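Serine-threonine phosphatase 2C (Toxoplasma gondii, PDB 2I44) probably removes phosphate from serine and threonine residues of other proteins, as a calcium-binding member of the metal-dependent PP2C phosphatase family. Local coordinates at residues Q111-M116 with P247-V252; Q257-I262 with I280-R285. All coordinates share one frame; numbering follows the deposited sequence.

Contact 1. Residues Q111-M116 with P247-V252; sequences QAVDDM and PDVRVV
The carboxylate of Asp-114 is shared between two kinds of neighbour. OD2 makes a salt bridge to Lys-118 one turn further along helix 98-130, while OD1 lies beside the ring of Pro-247, 3.8 Å from Pro-247 CD. CG of Asp-114 stands anti to the backbone N (chi1 -162°), a setting that swings the carboxylate across to the proline. The two side chains meet at about a right angle, in a van der Waals touch. Next to it, Val-113 points at the strand and its CG1 reaches Val-249 CG2 at 4.2 Å. Val-113 also rests on Ala-151 of the adjacent strand 149-155, and through this one side chain the helix touches two strands. Pro-247 packs on Tyr-117 of the same helix. On a different side of the same turn, Gln-111 NE2 donates to Asp-115 OD1 at 2.8 Å. The amide keeps its partner nearly in its own plane, yet the oxygen is approached from well above the carboxylate plane (42°). The helix thus covers the outer face of one sheet of the PP2C sandwich, at its end strand 248-253. No hydrogen bond crosses between the two segments: van der Waals contacts, one between valine methyls and one between a carboxylate oxygen and the proline ring, join the pair. Asp-114 OD2 and both oxygens of Asp-115 find their partners in Lys-118, Gln-111 and Ser-82, none of them on the strand.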
loop_
_atom_site.group_PDB
_atom_site.type_symbol
_atom_site.label_atom_id
_atom_site.label_comp_id
_atom_site.label_asym_id
_atom_site.label_seq_id
_atom_site.Cartn_x
_atom_site.Cartn_y
_atom_site.Cartn_z
ATOM N N GLN A 111 -4.859 -8.270 -13.604
ATOM C CA GLN A 111 -5.669 -9.371 -13.100
ATOM C C GLN A 111 -5.024 -10.109 -11.927
ATOM O O GLN A 111 -5.706 -10.495 -10.977
ATOM C CB GLN A 111 -5.958 -10.362 -14.233
ATOM C CG GLN A 111 -6.842 -11.523 -13.830
ATOM C CD GLN A 111 -8.227 -11.073 -13.409
ATOM O OE1 GLN A 111 -8.932 -10.405 -14.172
ATOM N NE2 GLN A 111 -8.626 -11.436 -12.196
ATOM N N ALA A 112 -3.713 -10.313 -11.989
ATOM C CA ALA A 112 -3.018 -11.014 -10.911
ATOM C C ALA A 112 -3.056 -10.211 -9.610
ATOM O O ALA A 112 -3.242 -10.769 -8.529
ATOM C CB ALA A 112 -1.566 -11.292 -11.312
ATOM N N VAL A 113 -2.861 -8.903 -9.713
ATOM C CA VAL A 113 -2.877 -8.049 -8.530
ATOM C C VAL A 113 -4.286 -8.062 -7.955
ATOM O O VAL A 113 -4.474 -8.104 -6.744
ATOM C CB VAL A 113 -2.447 -6.606 -8.882
ATOM C CG1 VAL A 113 -2.654 -5.674 -7.691
ATOM C CG2 VAL A 113 -0.980 -6.602 -9.287
ATOM N N ASP A 114 -5.278 -8.051 -8.835
ATOM C CA ASP A 114 -6.659 -8.076 -8.391
ATOM C C ASP A 114 -6.920 -9.364 -7.613
ATOM O O ASP A 114 -7.533 -9.340 -6.541
ATOM C CB ASP A 114 -7.611 -7.992 -9.585
ATOM C CG ASP A 114 -9.010 -7.587 -9.171
ATOM O OD1 ASP A 114 -9.196 -6.404 -8.823
ATOM O OD2 ASP A 114 -9.919 -8.446 -9.174
ATOM N N ASP A 115 -6.456 -10.485 -8.161
ATOM C CA ASP A 115 -6.628 -11.787 -7.518
ATOM C C ASP A 115 -5.926 -11.812 -6.169
ATOM O O ASP A 115 -6.450 -12.350 -5.195
ATOM C CB ASP A 115 -6.052 -12.898 -8.396
ATOM C CG ASP A 115 -6.944 -13.234 -9.568
ATOM O OD1 ASP A 115 -8.008 -12.598 -9.703
ATOM O OD2 ASP A 115 -6.579 -14.135 -10.360
HETATM N N MSE A 116 -4.732 -11.233 -6.126
HETATM C CA MSE A 116 -3.956 -11.183 -4.893
HETATM C C MSE A 116 -4.726 -10.495 -3.766
HETATM O O MSE A 116 -4.851 -11.029 -2.661
HETATM C CB MSE A 116 -2.642 -10.436 -5.130
HETATM C CG MSE A 116 -1.823 -10.208 -3.865
HETATM SE SE MSE A 116 -0.243 -9.086 -4.154
HETATM C CE MSE A 116 -1.072 -7.360 -3.959
ATOM N N PRO A 247 -9.243 -3.452 -5.094
ATOM C CA PRO A 247 -8.198 -2.434 -5.226
ATOM C C PRO A 247 -8.318 -1.659 -6.526
ATOM O O PRO A 247 -8.936 -2.130 -7.479
ATOM C CB PRO A 247 -6.923 -3.263 -5.203
ATOM C CG PRO A 247 -7.349 -4.489 -5.989
ATOM C CD PRO A 247 -8.707 -4.798 -5.385
ATOM N N ASP A 248 -7.767 -0.453 -6.556
ATOM C CA ASP A 248 -7.743 0.295 -7.808
ATOM C C ASP A 248 -6.392 -0.165 -8.335
ATOM O O ASP A 248 -5.426 -0.238 -7.573
ATOM C CB ASP A 248 -7.748 1.817 -7.584
ATOM C CG ASP A 248 -9.145 2.363 -7.325
ATOM O OD1 ASP A 248 -10.064 2.050 -8.111
ATOM O OD2 ASP A 248 -9.330 3.108 -6.346
ATOM N N VAL A 249 -6.319 -0.514 -9.611
ATOM C CA VAL A 249 -5.062 -0.984 -10.171
ATOM C C VAL A 249 -4.644 -0.114 -11.342
ATOM O O VAL A 249 -5.482 0.317 -12.135
ATOM C CB VAL A 249 -5.180 -2.459 -10.628
ATOM C CG1 VAL A 249 -3.832 -2.970 -11.108
ATOM C CG2 VAL A 249 -5.686 -3.318 -9.474
ATOM N N ARG A 250 -3.343 0.142 -11.430
ATOM C CA ARG A 250 -2.765 0.966 -12.487
ATOM C C ARG A 250 -1.407 0.411 -12.913
ATOM O O ARG A 250 -0.508 0.235 -12.086
ATOM C CB ARG A 250 -2.603 2.410 -11.994
ATOM C CG ARG A 250 -1.908 3.354 -12.975
ATOM C CD ARG A 250 -1.829 4.782 -12.424
ATOM N NE ARG A 250 -1.162 5.702 -13.346
ATOM C CZ ARG A 250 -0.936 6.992 -13.095
ATOM N NH1 ARG A 250 -1.320 7.528 -11.945
ATOM N NH2 ARG A 250 -0.322 7.750 -13.997
ATOM N N VAL A 251 -1.265 0.121 -14.204
ATOM C CA VAL A 251 -0.013 -0.397 -14.731
ATOM C C VAL A 251 0.727 0.715 -15.477
ATOM O O VAL A 251 0.205 1.297 -16.425
ATOM C CB VAL A 251 -0.241 -1.581 -15.707
ATOM C CG1 VAL A 251 1.101 -2.078 -16.237
ATOM C CG2 VAL A 251 -0.983 -2.713 -15.004
ATOM N N VAL A 252 1.942 1.003 -15.037
ATOM C CA VAL A 252 2.749 2.039 -15.656
ATOM C C VAL A 252 4.020 1.445 -16.254
ATOM O O VAL A 252 4.606 0.522 -15.685
ATOM C CB VAL A 252 3.127 3.132 -14.616
ATOM C CG1 VAL A 252 3.562 2.483 -13.317
ATOM C CG2 VAL A 252 4.245 4.017 -15.152
#

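Contact 2. Residues Q257-I262 with I280-R285; sequences QHRVMI and IAMQAR
Met-282, modelled as selenomethionine, contributes the most surface here, and it meets two consecutive strand residues, Arg-259 and Val-260. Its chain bends at chi2 (-60°) and again at chi3, folding the terminal methyl over against the strand. CE lands on the aliphatic part of Arg-259, 3.7 Å from Arg-259 CB and 3.9 Å from Arg-259 CG. The selenium, one bond back, lies 3.8 Å from Val-260 CG1, the two side chains running past one another in opposite directions. Neighbours on a regular strand would face opposite ways; here a classic beta bulge, with Arg-259 and Val-260 both across from Gly-163, turns both toward the helix. Further along, methyl meets methyl where Ile-262 CD1 sits 3.9 Å from Ala-281 CB. The helix passes over the strand at 115°, with 9.7 Å between the short axes. Phe-319 of the neighbouring strand 313-320 touches Val-260, Met-282 and Arg-285, adding an aromatic side chain to the same apolar layer. Beside this packing, a water donates to Arg-259 O at 2.7 Å and takes a weak bond from Arg-285 NH1. Arg-259 NE bridges to Glu-165, with NH1 bonded to the carbonyl of Pro-256, and Arg-285 NH2 bridges to Asp-23. The two acids probably offset the positive charges of these arginines, whose Arg-259 NE and Arg-285 NH1 are 6.8 Å apart. Helix 274-286 packs on the strand through methyls, selenium and arginine methylenes, with polar bonding between the segments confined to one water.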
loop_
_atom_site.group_PDB
_atom_site.type_symbol
_atom_site.label_atom_id
_atom_site.label_comp_id
_atom_site.label_asym_id
_atom_site.label_seq_id
_atom_site.Cartn_x
_atom_site.Cartn_y
_atom_site.Cartn_z
ATOM N N GLN A 257 13.255 7.712 -18.006
ATOM C CA GLN A 257 13.116 8.902 -17.168
ATOM C C GLN A 257 12.596 8.621 -15.763
ATOM O O GLN A 257 12.716 9.471 -14.874
ATOM C CB GLN A 257 12.202 9.929 -17.846
ATOM C CG GLN A 257 12.762 10.523 -19.131
ATOM C CD GLN A 257 12.900 9.501 -20.245
ATOM O OE1 GLN A 257 11.928 8.851 -20.638
ATOM N NE2 GLN A 257 14.110 9.358 -20.763
ATOM N N HIS A 258 12.004 7.449 -15.554
ATOM C CA HIS A 258 11.502 7.112 -14.225
ATOM C C HIS A 258 12.677 6.992 -13.258
ATOM O O HIS A 258 13.569 6.158 -13.435
ATOM C CB HIS A 258 10.677 5.824 -14.291
ATOM C CG HIS A 258 9.297 6.037 -14.834
ATOM N ND1 HIS A 258 8.178 6.084 -14.029
ATOM C CD2 HIS A 258 8.868 6.313 -16.087
ATOM C CE1 HIS A 258 7.121 6.385 -14.762
ATOM N NE2 HIS A 258 7.513 6.530 -16.014
ATOM N N ARG A 259 12.673 7.842 -12.236
ATOM C CA ARG A 259 13.764 7.890 -11.272
ATOM C C ARG A 259 13.513 7.254 -9.915
ATOM O O ARG A 259 14.376 6.555 -9.383
ATOM C CB ARG A 259 14.175 9.346 -11.048
ATOM C CG ARG A 259 14.711 10.042 -12.280
ATOM C CD ARG A 259 16.197 9.783 -12.464
ATOM N NE ARG A 259 16.677 10.335 -13.729
ATOM C CZ ARG A 259 16.440 9.798 -14.924
ATOM N NH1 ARG A 259 15.729 8.679 -15.027
ATOM N NH2 ARG A 259 16.905 10.388 -16.021
ATOM N N VAL A 260 12.344 7.494 -9.339
ATOM C CA VAL A 260 12.091 6.945 -8.022
ATOM C C VAL A 260 10.618 6.737 -7.696
ATOM O O VAL A 260 9.751 7.494 -8.125
ATOM C CB VAL A 260 12.735 7.856 -6.951
ATOM C CG1 VAL A 260 12.198 9.278 -7.095
ATOM C CG2 VAL A 260 12.475 7.311 -5.558
HETATM N N MSE A 261 10.348 5.676 -6.949
HETATM C CA MSE A 261 9.000 5.351 -6.520
HETATM C C MSE A 261 9.066 5.314 -5.002
HETATM O O MSE A 261 10.030 4.794 -4.430
HETATM C CB MSE A 261 8.576 3.990 -7.087
HETATM C CG MSE A 261 7.192 3.523 -6.655
HETATM SE SE MSE A 261 6.668 1.866 -7.538
HETATM C CE MSE A 261 5.336 2.588 -8.730
ATOM N N ILE A 262 8.058 5.883 -4.349
ATOM C CA ILE A 262 8.029 5.916 -2.894
ATOM C C ILE A 262 6.713 5.368 -2.365
ATOM O O ILE A 262 5.644 5.920 -2.638
ATOM C CB ILE A 262 8.197 7.364 -2.358
ATOM C CG1 ILE A 262 9.527 7.952 -2.834
ATOM C CG2 ILE A 262 8.124 7.370 -0.832
ATOM C CD1 ILE A 262 9.733 9.402 -2.430
ATOM N N ILE A 280 13.356 15.182 -1.219
ATOM C CA ILE A 280 14.103 14.720 -0.055
ATOM C C ILE A 280 14.801 13.396 -0.356
ATOM O O ILE A 280 15.976 13.218 -0.037
ATOM C CB ILE A 280 13.175 14.532 1.165
ATOM C CG1 ILE A 280 12.607 15.886 1.601
ATOM C CG2 ILE A 280 13.940 13.888 2.323
ATOM C CD1 ILE A 280 11.616 15.793 2.739
ATOM N N ALA A 281 14.069 12.472 -0.972
ATOM C CA ALA A 281 14.608 11.164 -1.322
ATOM C C ALA A 281 15.705 11.282 -2.387
ATOM O O ALA A 281 16.734 10.624 -2.291
ATOM C CB ALA A 281 13.489 10.254 -1.823
HETATM N N MSE A 282 15.474 12.112 -3.399
HETATM C CA MSE A 282 16.448 12.303 -4.473
HETATM C C MSE A 282 17.739 12.911 -3.939
HETATM O O MSE A 282 18.839 12.520 -4.332
HETATM C CB MSE A 282 15.876 13.213 -5.561
HETATM C CG MSE A 282 14.847 12.552 -6.460
HETATM SE SE MSE A 282 15.579 11.041 -7.404
HETATM C CE MSE A 282 15.940 11.897 -9.121
ATOM N N GLN A 283 17.601 13.873 -3.036
ATOM C CA GLN A 283 18.770 14.514 -2.460
ATOM C C GLN A 283 19.547 13.556 -1.573
ATOM O O GLN A 283 20.773 13.506 -1.644
ATOM C CB GLN A 283 18.380 15.754 -1.654
ATOM C CG GLN A 283 19.543 16.297 -0.827
ATOM C CD GLN A 283 19.442 17.785 -0.563
ATOM O OE1 GLN A 283 19.371 18.587 -1.497
ATOM N NE2 GLN A 283 19.446 18.165 0.715
ATOM N N ALA A 284 18.839 12.797 -0.740
ATOM C CA ALA A 284 19.497 11.855 0.153
ATOM C C ALA A 284 20.399 10.921 -0.645
ATOM O O ALA A 284 21.569 10.722 -0.307
ATOM C CB ALA A 284 18.463 11.049 0.924
ATOM N N ARG A 285 19.852 10.356 -1.713
ATOM C CA ARG A 285 20.612 9.442 -2.547
ATOM C C ARG A 285 21.849 10.153 -3.089
ATOM O O ARG A 285 22.972 9.655 -2.980
ATOM C CB ARG A 285 19.751 8.963 -3.708
ATOM C CG ARG A 285 20.338 7.781 -4.440
ATOM C CD ARG A 285 19.657 7.577 -5.772
ATOM N NE ARG A 285 20.078 6.328 -6.390
ATOM C CZ ARG A 285 19.837 6.011 -7.655
ATOM N NH1 ARG A 285 19.180 6.859 -8.438
ATOM N NH2 ARG A 285 20.256 4.847 -8.139
HETATM O O HOH W 1 16.963 6.139 -10.109
#

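Along the chain, helix 98-130 comes first, and contact 1 closes a loop of 130 residues when strand 248-253 returns against it. The next strand, 258-264, follows after a short connection and belongs to the other large sheet. Contact 2 then closes a much smaller loop of 17 residues, which holds the calcium ligand Asp-266, before helix 274-286 folds back. The two contacts are in series, neither nested nor crossed, with centres about 24 Å apart. Together they fix a helix on the outer face of each sheet, marking both flanks of the alpha-beta-beta-alpha sandwich of PP2C, and both lie away from the calcium sites.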